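PEPTIDE N-myristoyltransferase (Saccharomyces cerevisiae, PDB 1IIC) catalyses the transfer of myristate from myristoyl-CoA to the N-terminal glycine of target proteins. Local coordinates at residues Glu241-Arg249 / Tyr319-Gln327; Leu340-Tyr349 / Asp370-Phe380. All blocks are in the same frame, centred on the assembly; numbering follows the deposited sequence.

Contact 1 (Glu241-Arg249 / Tyr319-Gln327); sequences ELFKRYQSR and YYATDADFQ
Arg-249 and Asp-325 both carry CG between the backbone N and the carbonyl carbon (chi1 72° and 76°), and from opposite directions these torsions bring guanidinium and carboxylate together almost coplanar. The salt bridge is end-on and two-pronged: NH2 of Arg-249 lies 2.9 Å from OD1 of Asp-325, whose syn lone pair it uses, while NH1 binds OD2 on the syn side. NE of Arg-249 donates to the backbone O of Tyr-246 at 3.0 Å, and CE2 of the Tyr-246 ring sits over the centre of the guanidinium, fixing the group's edge and backing one face.

The salt bridge closes one end of a crossing in which the helix segment 241-247 passes the strand segment 319-322 at 90°, in the C-terminal half of the N-myristoyltransferase fold. The small methyl of Ala-321 allows close approach, its CB meeting CA of Phe-243 and CB of Tyr-246, each at 3.7 Å. CA of Ala-321 makes a CH-pi contact over one face of the Tyr-246 ring. The edge of Phe-243 points at the face of Tyr-319, with CZ of Phe-243 3.5 Å from CD1 of Tyr-319; the Tyr-319 hydroxyl is bonded to the backbone N of Val-420.

Past the strand, a type I turn from Asp-323 to Phe-326 presents the Phe-326 ring between CA of Asp-323 on one face and Arg-245 on the other. The Arg-245 guanidinium forms a cation-pi contact, its CZ 4.2 Å from the ring centroid, and CD1 of Leu-242 adds an apolar touch 3.9 Å from CE1 of Phe-326. Paired charge and cation-pi attraction thus fasten the turn 323-326 to the end of the helix and the residues just beyond it, while an apolar aromatic layer carries the crossing.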
loop_
_atom_site.group_PDB
_atom_site.type_symbol
_atom_site.label_atom_id
_atom_site.label_comp_id
_atom_site.label_asym_id
_atom_site.label_seq_id
_atom_site.Cartn_x
_atom_site.Cartn_y
_atom_site.Cartn_z
ATOM N N GLU A 241 -18.409 2.806 10.052
ATOM C CA GLU A 241 -19.589 2.737 9.205
ATOM C C GLU A 241 -19.464 3.758 8.075
ATOM O O GLU A 241 -19.848 3.495 6.939
ATOM C CB GLU A 241 -20.847 3.007 10.039
ATOM C CG GLU A 241 -22.052 2.193 9.601
ATOM C CD GLU A 241 -21.922 0.711 9.928
ATOM O OE1 GLU A 241 -22.487 -0.117 9.182
ATOM O OE2 GLU A 241 -21.272 0.366 10.940
ATOM N N LEU A 242 -18.934 4.932 8.395
ATOM C CA LEU A 242 -18.739 5.967 7.384
ATOM C C LEU A 242 -17.778 5.432 6.319
ATOM O O LEU A 242 -17.998 5.595 5.123
ATOM C CB LEU A 242 -18.131 7.221 8.022
ATOM C CG LEU A 242 -17.642 8.303 7.050
ATOM C CD1 LEU A 242 -18.807 8.835 6.243
ATOM C CD2 LEU A 242 -16.964 9.434 7.832
ATOM N N PHE A 243 -16.712 4.788 6.775
ATOM C CA PHE A 243 -15.701 4.237 5.874
ATOM C C PHE A 243 -16.288 3.174 4.956
ATOM O O PHE A 243 -16.169 3.267 3.735
ATOM C CB PHE A 243 -14.546 3.639 6.677
ATOM C CG PHE A 243 -13.467 3.049 5.826
ATOM C CD1 PHE A 243 -12.688 3.861 5.003
ATOM C CD2 PHE A 243 -13.245 1.679 5.820
ATOM C CE1 PHE A 243 -11.708 3.310 4.187
ATOM C CE2 PHE A 243 -12.265 1.121 5.007
ATOM C CZ PHE A 243 -11.497 1.938 4.189
ATOM N N LYS A 244 -16.918 2.171 5.559
ATOM C CA LYS A 244 -17.542 1.083 4.816
ATOM C C LYS A 244 -18.526 1.613 3.784
ATOM O O LYS A 244 -18.590 1.128 2.653
ATOM C CB LYS A 244 -18.279 0.145 5.781
ATOM C CG LYS A 244 -19.193 -0.854 5.091
ATOM C CD LYS A 244 -19.900 -1.778 6.088
ATOM C CE LYS A 244 -20.839 -2.745 5.361
ATOM N NZ LYS A 244 -21.505 -3.722 6.279
ATOM N N ARG A 245 -19.300 2.611 4.190
ATOM C CA ARG A 245 -20.295 3.200 3.319
ATOM C C ARG A 245 -19.622 3.826 2.101
ATOM O O ARG A 245 -19.982 3.532 0.957
ATOM C CB ARG A 245 -21.081 4.258 4.093
ATOM C CG ARG A 245 -22.551 4.309 3.770
ATOM C CD ARG A 245 -22.806 4.742 2.340
ATOM N NE ARG A 245 -23.713 5.883 2.296
ATOM C CZ ARG A 245 -24.909 5.906 2.867
ATOM N NH1 ARG A 245 -25.345 4.839 3.528
ATOM N NH2 ARG A 245 -25.664 6.998 2.796
ATOM N N TYR A 246 -18.644 4.690 2.353
ATOM C CA TYR A 246 -17.923 5.357 1.271
ATOM C C TYR A 246 -17.250 4.337 0.337
ATOM O O TYR A 246 -17.434 4.397 -0.874
ATOM C CB TYR A 246 -16.892 6.334 1.861
ATOM C CG TYR A 246 -16.003 6.979 0.827
ATOM C CD1 TYR A 246 -14.735 6.473 0.563
ATOM C CD2 TYR A 246 -16.461 8.039 0.053
ATOM C CE1 TYR A 246 -13.947 6.996 -0.454
ATOM C CE2 TYR A 246 -15.684 8.567 -0.967
ATOM C CZ TYR A 246 -14.427 8.037 -1.217
ATOM O OH TYR A 246 -13.661 8.535 -2.236
ATOM N N GLN A 247 -16.509 3.396 0.929
ATOM C CA GLN A 247 -15.783 2.318 0.236
ATOM C C GLN A 247 -16.599 1.442 -0.692
ATOM O O GLN A 247 -16.061 0.885 -1.660
ATOM C CB GLN A 247 -15.175 1.349 1.246
ATOM C CG GLN A 247 -13.750 1.573 1.589
ATOM C CD GLN A 247 -12.995 0.264 1.662
ATOM O OE1 GLN A 247 -13.470 -0.724 2.233
ATOM N NE2 GLN A 247 -11.816 0.250 1.085
ATOM N N SER A 248 -17.873 1.261 -0.350
ATOM C CA SER A 248 -18.763 0.411 -1.122
ATOM C C SER A 248 -18.861 0.824 -2.578
ATOM O O SER A 248 -19.339 0.056 -3.404
ATOM C CB SER A 248 -20.165 0.403 -0.500
ATOM O OG SER A 248 -20.771 1.683 -0.600
ATOM N N ARG A 249 -18.403 2.031 -2.900
ATOM C CA ARG A 249 -18.461 2.510 -4.280
ATOM C C ARG A 249 -17.399 1.843 -5.157
ATOM O O ARG A 249 -17.573 1.708 -6.365
ATOM C CB ARG A 249 -18.254 4.025 -4.323
ATOM C CG ARG A 249 -16.824 4.474 -4.030
ATOM C CD ARG A 249 -16.772 5.992 -3.960
ATOM N NE ARG A 249 -17.770 6.490 -3.013
ATOM C CZ ARG A 249 -18.242 7.729 -3.002
ATOM N NH1 ARG A 249 -17.813 8.613 -3.890
ATOM N NH2 ARG A 249 -19.148 8.080 -2.102
ATOM N N TYR A 319 -6.005 5.378 3.629
ATOM C CA TYR A 319 -7.459 5.285 3.502
ATOM C C TYR A 319 -8.161 6.552 3.977
ATOM O O TYR A 319 -7.652 7.276 4.834
ATOM C CB TYR A 319 -7.995 4.087 4.293
ATOM C CG TYR A 319 -7.784 2.760 3.606
ATOM C CD1 TYR A 319 -8.525 2.410 2.481
ATOM C CD2 TYR A 319 -6.845 1.851 4.081
ATOM C CE1 TYR A 319 -8.331 1.193 1.853
ATOM C CE2 TYR A 319 -6.648 0.631 3.461
ATOM C CZ TYR A 319 -7.390 0.310 2.350
ATOM O OH TYR A 319 -7.185 -0.903 1.734
ATOM N N TYR A 320 -9.334 6.809 3.412
ATOM C CA TYR A 320 -10.129 7.972 3.777
ATOM C C TYR A 320 -11.593 7.756 3.413
ATOM O O TYR A 320 -11.945 6.782 2.741
ATOM C CB TYR A 320 -9.586 9.225 3.083
ATOM C CG TYR A 320 -9.650 9.205 1.572
ATOM C CD1 TYR A 320 -10.871 9.352 0.896
ATOM C CD2 TYR A 320 -8.481 9.079 0.809
ATOM C CE1 TYR A 320 -10.922 9.380 -0.500
ATOM C CE2 TYR A 320 -8.522 9.104 -0.590
ATOM C CZ TYR A 320 -9.747 9.255 -1.238
ATOM O OH TYR A 320 -9.793 9.280 -2.620
ATOM N N ALA A 321 -12.444 8.669 3.871
ATOM C CA ALA A 321 -13.870 8.589 3.611
ATOM C C ALA A 321 -14.545 9.893 4.020
ATOM O O ALA A 321 -14.083 10.586 4.924
ATOM C CB ALA A 321 -14.474 7.425 4.386
ATOM N N THR A 322 -15.646 10.214 3.351
ATOM C CA THR A 322 -16.393 11.434 3.630
ATOM C C THR A 322 -17.829 11.234 3.163
ATOM O O THR A 322 -18.081 10.408 2.298
ATOM C CB THR A 322 -15.748 12.649 2.891
ATOM O OG1 THR A 322 -16.488 13.843 3.168
ATOM C CG2 THR A 322 -15.705 12.408 1.395
ATOM N N ASP A 323 -18.771 11.970 3.750
ATOM C CA ASP A 323 -20.176 11.860 3.353
ATOM C C ASP A 323 -20.569 12.973 2.382
ATOM O O ASP A 323 -21.744 13.129 2.054
ATOM C CB ASP A 323 -21.098 11.922 4.577
ATOM C CG ASP A 323 -20.941 13.218 5.381
ATOM O OD1 ASP A 323 -20.329 14.195 4.883
ATOM O OD2 ASP A 323 -21.445 13.258 6.526
ATOM N N ALA A 324 -19.577 13.730 1.916
ATOM C CA ALA A 324 -19.815 14.845 1.002
ATOM C C ALA A 324 -20.768 14.572 -0.162
ATOM O O ALA A 324 -21.444 15.489 -0.624
ATOM C CB ALA A 324 -18.486 15.370 0.462
ATOM N N ASP A 325 -20.825 13.337 -0.655
ATOM C CA ASP A 325 -21.725 13.051 -1.768
ATOM C C ASP A 325 -22.812 12.021 -1.460
ATOM O O ASP A 325 -23.485 11.531 -2.376
ATOM C CB ASP A 325 -20.927 12.626 -3.019
ATOM C CG ASP A 325 -20.401 11.194 -2.947
ATOM O OD1 ASP A 325 -20.722 10.456 -1.987
ATOM O OD2 ASP A 325 -19.662 10.799 -3.880
ATOM N N PHE A 326 -22.992 11.703 -0.181
ATOM C CA PHE A 326 -24.002 10.727 0.239
ATOM C C PHE A 326 -25.419 11.210 -0.051
ATOM O O PHE A 326 -26.390 10.485 0.149
ATOM C CB PHE A 326 -23.893 10.450 1.743
ATOM C CG PHE A 326 -22.769 9.532 2.123
ATOM C CD1 PHE A 326 -22.720 8.977 3.402
ATOM C CD2 PHE A 326 -21.758 9.217 1.214
ATOM C CE1 PHE A 326 -21.682 8.121 3.774
ATOM C CE2 PHE A 326 -20.712 8.360 1.578
ATOM C CZ PHE A 326 -20.676 7.812 2.862
ATOM N N GLN A 327 -25.529 12.444 -0.506
ATOM C CA GLN A 327 -26.817 13.043 -0.801
ATOM C C GLN A 327 -27.291 12.687 -2.207
ATOM O O GLN A 327 -28.486 12.697 -2.495
ATOM C CB GLN A 327 -26.680 14.554 -0.659
ATOM C CG GLN A 327 -27.950 15.335 -0.666
ATOM C CD GLN A 327 -27.668 16.820 -0.777
ATOM O OE1 GLN A 327 -26.719 17.329 -0.162
ATOM N NE2 GLN A 327 -28.486 17.526 -1.559
#

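Contact 2 (Leu340-Tyr349 / Asp370-Phe380)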
loop_
_atom_site.group_PDB
_atom_site.type_symbol
_atom_site.label_atom_id
_atom_site.label_comp_id
_atom_site.label_asym_id
_atom_site.label_seq_id
_atom_site.Cartn_x
_atom_site.Cartn_y
_atom_site.Cartn_z
ATOM N N LEU A 340 -17.974 16.281 -3.846
ATOM C CA LEU A 340 -16.900 15.403 -3.361
ATOM C C LEU A 340 -15.516 16.011 -3.602
ATOM O O LEU A 340 -14.648 15.974 -2.727
ATOM C CB LEU A 340 -16.960 14.040 -4.060
ATOM C CG LEU A 340 -16.440 12.751 -3.380
ATOM C CD1 LEU A 340 -15.650 11.944 -4.393
ATOM C CD2 LEU A 340 -15.588 13.040 -2.154
ATOM N N LYS A 341 -15.314 16.571 -4.791
ATOM C CA LYS A 341 -14.032 17.168 -5.132
ATOM C C LYS A 341 -13.659 18.323 -4.204
ATOM O O LYS A 341 -12.512 18.443 -3.779
ATOM C CB LYS A 341 -14.030 17.670 -6.577
ATOM C CG LYS A 341 -12.717 18.323 -6.901
ATOM C CD LYS A 341 -12.659 18.955 -8.258
ATOM C CE LYS A 341 -11.243 19.454 -8.503
ATOM N NZ LYS A 341 -11.177 20.460 -9.593
ATOM N N THR A 342 -14.629 19.177 -3.898
ATOM C CA THR A 342 -14.382 20.308 -3.016
ATOM C C THR A 342 -14.003 19.841 -1.612
ATOM O O THR A 342 -13.136 20.430 -0.975
ATOM C CB THR A 342 -15.613 21.233 -2.923
ATOM O OG1 THR A 342 -15.888 21.779 -4.213
ATOM C CG2 THR A 342 -15.345 22.399 -1.950
ATOM N N ARG A 343 -14.643 18.779 -1.131
ATOM C CA ARG A 343 -14.343 18.283 0.209
ATOM C C ARG A 343 -12.982 17.582 0.272
ATOM O O ARG A 343 -12.195 17.810 1.190
ATOM C CB ARG A 343 -15.450 17.336 0.677
ATOM C CG ARG A 343 -15.394 17.003 2.152
ATOM C CD ARG A 343 -15.325 18.280 2.987
ATOM N NE ARG A 343 -15.532 18.029 4.405
ATOM C CZ ARG A 343 -15.530 18.974 5.338
ATOM N NH1 ARG A 343 -15.323 20.247 5.002
ATOM N NH2 ARG A 343 -15.767 18.649 6.605
ATOM N N LEU A 344 -12.704 16.738 -0.714
ATOM C CA LEU A 344 -11.436 16.016 -0.758
ATOM C C LEU A 344 -10.271 16.982 -0.897
ATOM O O LEU A 344 -9.243 16.818 -0.246
ATOM C CB LEU A 344 -11.427 15.001 -1.910
ATOM C CG LEU A 344 -12.426 13.839 -1.790
ATOM C CD1 LEU A 344 -12.170 12.838 -2.907
ATOM C CD2 LEU A 344 -12.291 13.149 -0.424
ATOM N N CYS A 345 -10.420 17.985 -1.749
ATOM C CA CYS A 345 -9.357 18.968 -1.902
ATOM C C CYS A 345 -9.097 19.639 -0.552
ATOM O O CYS A 345 -7.958 19.974 -0.236
ATOM C CB CYS A 345 -9.736 20.024 -2.951
ATOM S SG CYS A 345 -9.572 19.453 -4.649
ATOM N N GLU A 346 -10.153 19.829 0.243
ATOM C CA GLU A 346 -10.018 20.453 1.565
ATOM C C GLU A 346 -9.325 19.511 2.542
ATOM O O GLU A 346 -8.327 19.865 3.163
ATOM C CB GLU A 346 -11.394 20.824 2.141
ATOM C CG GLU A 346 -12.138 21.927 1.401
ATOM C CD GLU A 346 -13.568 22.139 1.919
ATOM O OE1 GLU A 346 -14.217 23.109 1.469
ATOM O OE2 GLU A 346 -14.045 21.340 2.764
ATOM N N LEU A 347 -9.877 18.312 2.688
ATOM C CA LEU A 347 -9.315 17.318 3.595
ATOM C C LEU A 347 -7.869 16.932 3.269
ATOM O O LEU A 347 -7.008 16.882 4.157
ATOM C CB LEU A 347 -10.176 16.051 3.580
ATOM C CG LEU A 347 -11.597 16.114 4.135
ATOM C CD1 LEU A 347 -12.189 14.722 4.128
ATOM C CD2 LEU A 347 -11.598 16.664 5.553
ATOM N N ILE A 348 -7.590 16.661 1.998
ATOM C CA ILE A 348 -6.248 16.244 1.629
ATOM C C ILE A 348 -5.235 17.388 1.686
ATOM O O ILE A 348 -4.036 17.152 1.816
ATOM C CB ILE A 348 -6.263 15.548 0.247
ATOM C CG1 ILE A 348 -7.235 14.361 0.305
ATOM C CG2 ILE A 348 -4.859 15.030 -0.118
ATOM C CD1 ILE A 348 -6.961 13.376 1.449
ATOM N N TYR A 349 -5.715 18.625 1.608
ATOM C CA TYR A 349 -4.826 19.783 1.704
ATOM C C TYR A 349 -4.357 19.850 3.166
ATOM O O TYR A 349 -3.207 20.162 3.454
ATOM C CB TYR A 349 -5.574 21.062 1.337
ATOM C CG TYR A 349 -4.706 22.301 1.295
ATOM C CD1 TYR A 349 -3.707 22.439 0.337
ATOM C CD2 TYR A 349 -4.926 23.363 2.173
ATOM C CE1 TYR A 349 -2.947 23.616 0.240
ATOM C CE2 TYR A 349 -4.173 24.550 2.088
ATOM C CZ TYR A 349 -3.188 24.664 1.117
ATOM O OH TYR A 349 -2.458 25.826 1.000
ATOM N N ASP A 370 -10.764 7.864 -5.173
ATOM C CA ASP A 370 -11.253 9.086 -5.826
ATOM C C ASP A 370 -10.141 10.136 -5.894
ATOM O O ASP A 370 -10.398 11.320 -6.094
ATOM C CB ASP A 370 -12.461 9.654 -5.064
ATOM C CG ASP A 370 -13.767 8.970 -5.444
ATOM O OD1 ASP A 370 -14.578 8.659 -4.542
ATOM O OD2 ASP A 370 -13.988 8.746 -6.656
ATOM N N ASN A 371 -8.900 9.680 -5.753
ATOM C CA ASN A 371 -7.733 10.561 -5.749
ATOM C C ASN A 371 -7.564 11.563 -6.904
ATOM O O ASN A 371 -7.112 12.693 -6.677
ATOM C CB ASN A 371 -6.452 9.711 -5.603
ATOM C CG ASN A 371 -6.363 9.010 -4.250
ATOM O OD1 ASN A 371 -5.318 8.467 -3.884
ATOM N ND2 ASN A 371 -7.460 9.013 -3.508
ATOM N N THR A 372 -7.912 11.176 -8.130
ATOM C CA THR A 372 -7.751 12.093 -9.266
ATOM C C THR A 372 -8.573 13.380 -9.162
ATOM O O THR A 372 -8.352 14.323 -9.930
ATOM C CB THR A 372 -8.077 11.413 -10.622
ATOM O OG1 THR A 372 -9.444 10.980 -10.630
ATOM C CG2 THR A 372 -7.142 10.221 -10.859
ATOM N N LEU A 373 -9.527 13.425 -8.234
ATOM C CA LEU A 373 -10.322 14.638 -8.068
ATOM C C LEU A 373 -9.478 15.725 -7.418
ATOM O O LEU A 373 -9.741 16.913 -7.618
ATOM C CB LEU A 373 -11.572 14.386 -7.204
ATOM C CG LEU A 373 -12.648 13.490 -7.840
ATOM C CD1 LEU A 373 -13.791 13.242 -6.872
ATOM C CD2 LEU A 373 -13.145 14.134 -9.102
ATOM N N PHE A 374 -8.464 15.320 -6.647
ATOM C CA PHE A 374 -7.597 16.281 -5.963
ATOM C C PHE A 374 -6.111 16.272 -6.336
ATOM O O PHE A 374 -5.427 17.274 -6.165
ATOM C CB PHE A 374 -7.723 16.112 -4.442
ATOM C CG PHE A 374 -7.271 14.766 -3.927
ATOM C CD1 PHE A 374 -5.919 14.457 -3.833
ATOM C CD2 PHE A 374 -8.205 13.822 -3.506
ATOM C CE1 PHE A 374 -5.502 13.234 -3.326
ATOM C CE2 PHE A 374 -7.800 12.591 -2.994
ATOM C CZ PHE A 374 -6.440 12.296 -2.903
ATOM N N LEU A 375 -5.615 15.153 -6.847
ATOM C CA LEU A 375 -4.204 15.031 -7.189
ATOM C C LEU A 375 -3.551 16.251 -7.856
ATOM O O LEU A 375 -2.618 16.828 -7.297
ATOM C CB LEU A 375 -3.989 13.766 -8.033
ATOM C CG LEU A 375 -3.311 12.519 -7.415
ATOM C CD1 LEU A 375 -3.382 12.514 -5.905
ATOM C CD2 LEU A 375 -3.954 11.248 -8.003
ATOM N N ASP A 376 -4.027 16.655 -9.031
ATOM C CA ASP A 376 -3.430 17.806 -9.727
ATOM C C ASP A 376 -3.598 19.150 -9.012
ATOM O O ASP A 376 -2.656 19.943 -8.925
ATOM C CB ASP A 376 -3.994 17.939 -11.145
ATOM C CG ASP A 376 -3.621 16.769 -12.037
ATOM O OD1 ASP A 376 -2.428 16.383 -12.060
ATOM O OD2 ASP A 376 -4.532 16.244 -12.719
ATOM N N ASP A 377 -4.796 19.412 -8.506
ATOM C CA ASP A 377 -5.052 20.664 -7.819
ATOM C C ASP A 377 -4.196 20.844 -6.572
ATOM O O ASP A 377 -3.848 21.967 -6.209
ATOM C CB ASP A 377 -6.527 20.766 -7.446
ATOM C CG ASP A 377 -7.425 20.804 -8.663
ATOM O OD1 ASP A 377 -6.933 21.180 -9.750
ATOM O OD2 ASP A 377 -8.623 20.469 -8.539
ATOM N N LEU A 378 -3.845 19.736 -5.928
ATOM C CA LEU A 378 -3.050 19.801 -4.712
ATOM C C LEU A 378 -1.567 19.611 -4.986
ATOM O O LEU A 378 -0.768 19.406 -4.073
ATOM C CB LEU A 378 -3.570 18.776 -3.699
ATOM C CG LEU A 378 -4.984 19.112 -3.214
ATOM C CD1 LEU A 378 -5.426 18.114 -2.142
ATOM C CD2 LEU A 378 -4.993 20.539 -2.646
ATOM N N LYS A 379 -1.212 19.673 -6.263
ATOM C CA LYS A 379 0.176 19.582 -6.698
ATOM C C LYS A 379 0.913 18.262 -6.508
ATOM O O LYS A 379 2.122 18.255 -6.274
ATOM C CB LYS A 379 0.970 20.731 -6.058
ATOM C CG LYS A 379 0.303 22.082 -6.307
ATOM C CD LYS A 379 0.988 23.240 -5.592
ATOM C CE LYS A 379 0.212 24.533 -5.850
ATOM N NZ LYS A 379 0.671 25.654 -5.003
ATOM N N PHE A 380 0.194 17.147 -6.588
ATOM C CA PHE A 380 0.857 15.854 -6.502
ATOM C C PHE A 380 1.376 15.690 -7.920
ATOM O O PHE A 380 0.596 15.498 -8.847
ATOM C CB PHE A 380 -0.124 14.720 -6.186
ATOM C CG PHE A 380 -0.561 14.675 -4.758
ATOM C CD1 PHE A 380 -1.468 15.605 -4.262
ATOM C CD2 PHE A 380 -0.040 13.721 -3.896
ATOM C CE1 PHE A 380 -1.848 15.584 -2.916
ATOM C CE2 PHE A 380 -0.410 13.689 -2.555
ATOM C CZ PHE A 380 -1.315 14.619 -2.061
#
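Helix-to-loop packing, mainly apolar, joins helix 334-357 to the loop that follows strand 362-366. The helix is the connection of a beta-alpha-beta crossover, linking strand 311-322 to its parallel neighbour 362-366 in the mixed sheet of the C-terminal half, and the loop folds back against it.

At the start of the interface CD1 of Leu-340 and CD1 of Leu-373 meet at 3.4 Å, tighter than usual for carbons, the two side chains crossing at about a right angle. In Lys-341, CG anti to the backbone N (chi1 178°) comes 3.4 Å from the backbone O of Leu-373, and the extended chain runs on past it toward Asp-377. There NZ is modelled 2.8 Å from OD2 of Asp-377, a salt bridge with a weak hydrogen bond whose exact geometry is doubtful because that oxygen is crowded. With an alanine here, Asp-377 would probably lose this positive partner, and the Leu-373 carbonyl the methylenes that now line it.

Farther along the helix, CD1 of Leu-378 fits against CB of Ile-348 at 3.6 Å, and its CD2 reaches CD1 of Tyr-349. The Phe-374 ring is sandwiched: CG1 of Ile-348 stands 3.7 Å above the centre of one face, and the backbone O of Asn-371 lies 3.3 Å from the plane over the opposite one.

Contacts 1 and 2 lie in the C-terminal half with their centres about 15 Å apart; strand 311-322 of contact 1 is followed in the chain by helix 334-357 of contact 2. They meet at Asp-370: OH of Tyr-246 lies 2.5 Å from its OD1, and OH of Tyr-320 lies 3.1 Å from its backbone N, both probable though weak hydrogen bonds. The other carboxylate oxygen, OD2, is held by salt bridges to Arg-331 and Arg-414. Packing adds a second junction, with OG1 of Thr-322, hydrogen-bonded to Asp-292, 3.5 Å from CG of Arg-343, which forms a salt bridge with the same aspartate. In this family myristoyl-CoA is bound mainly by the N-terminal half; neither contact is assigned to a substrate site.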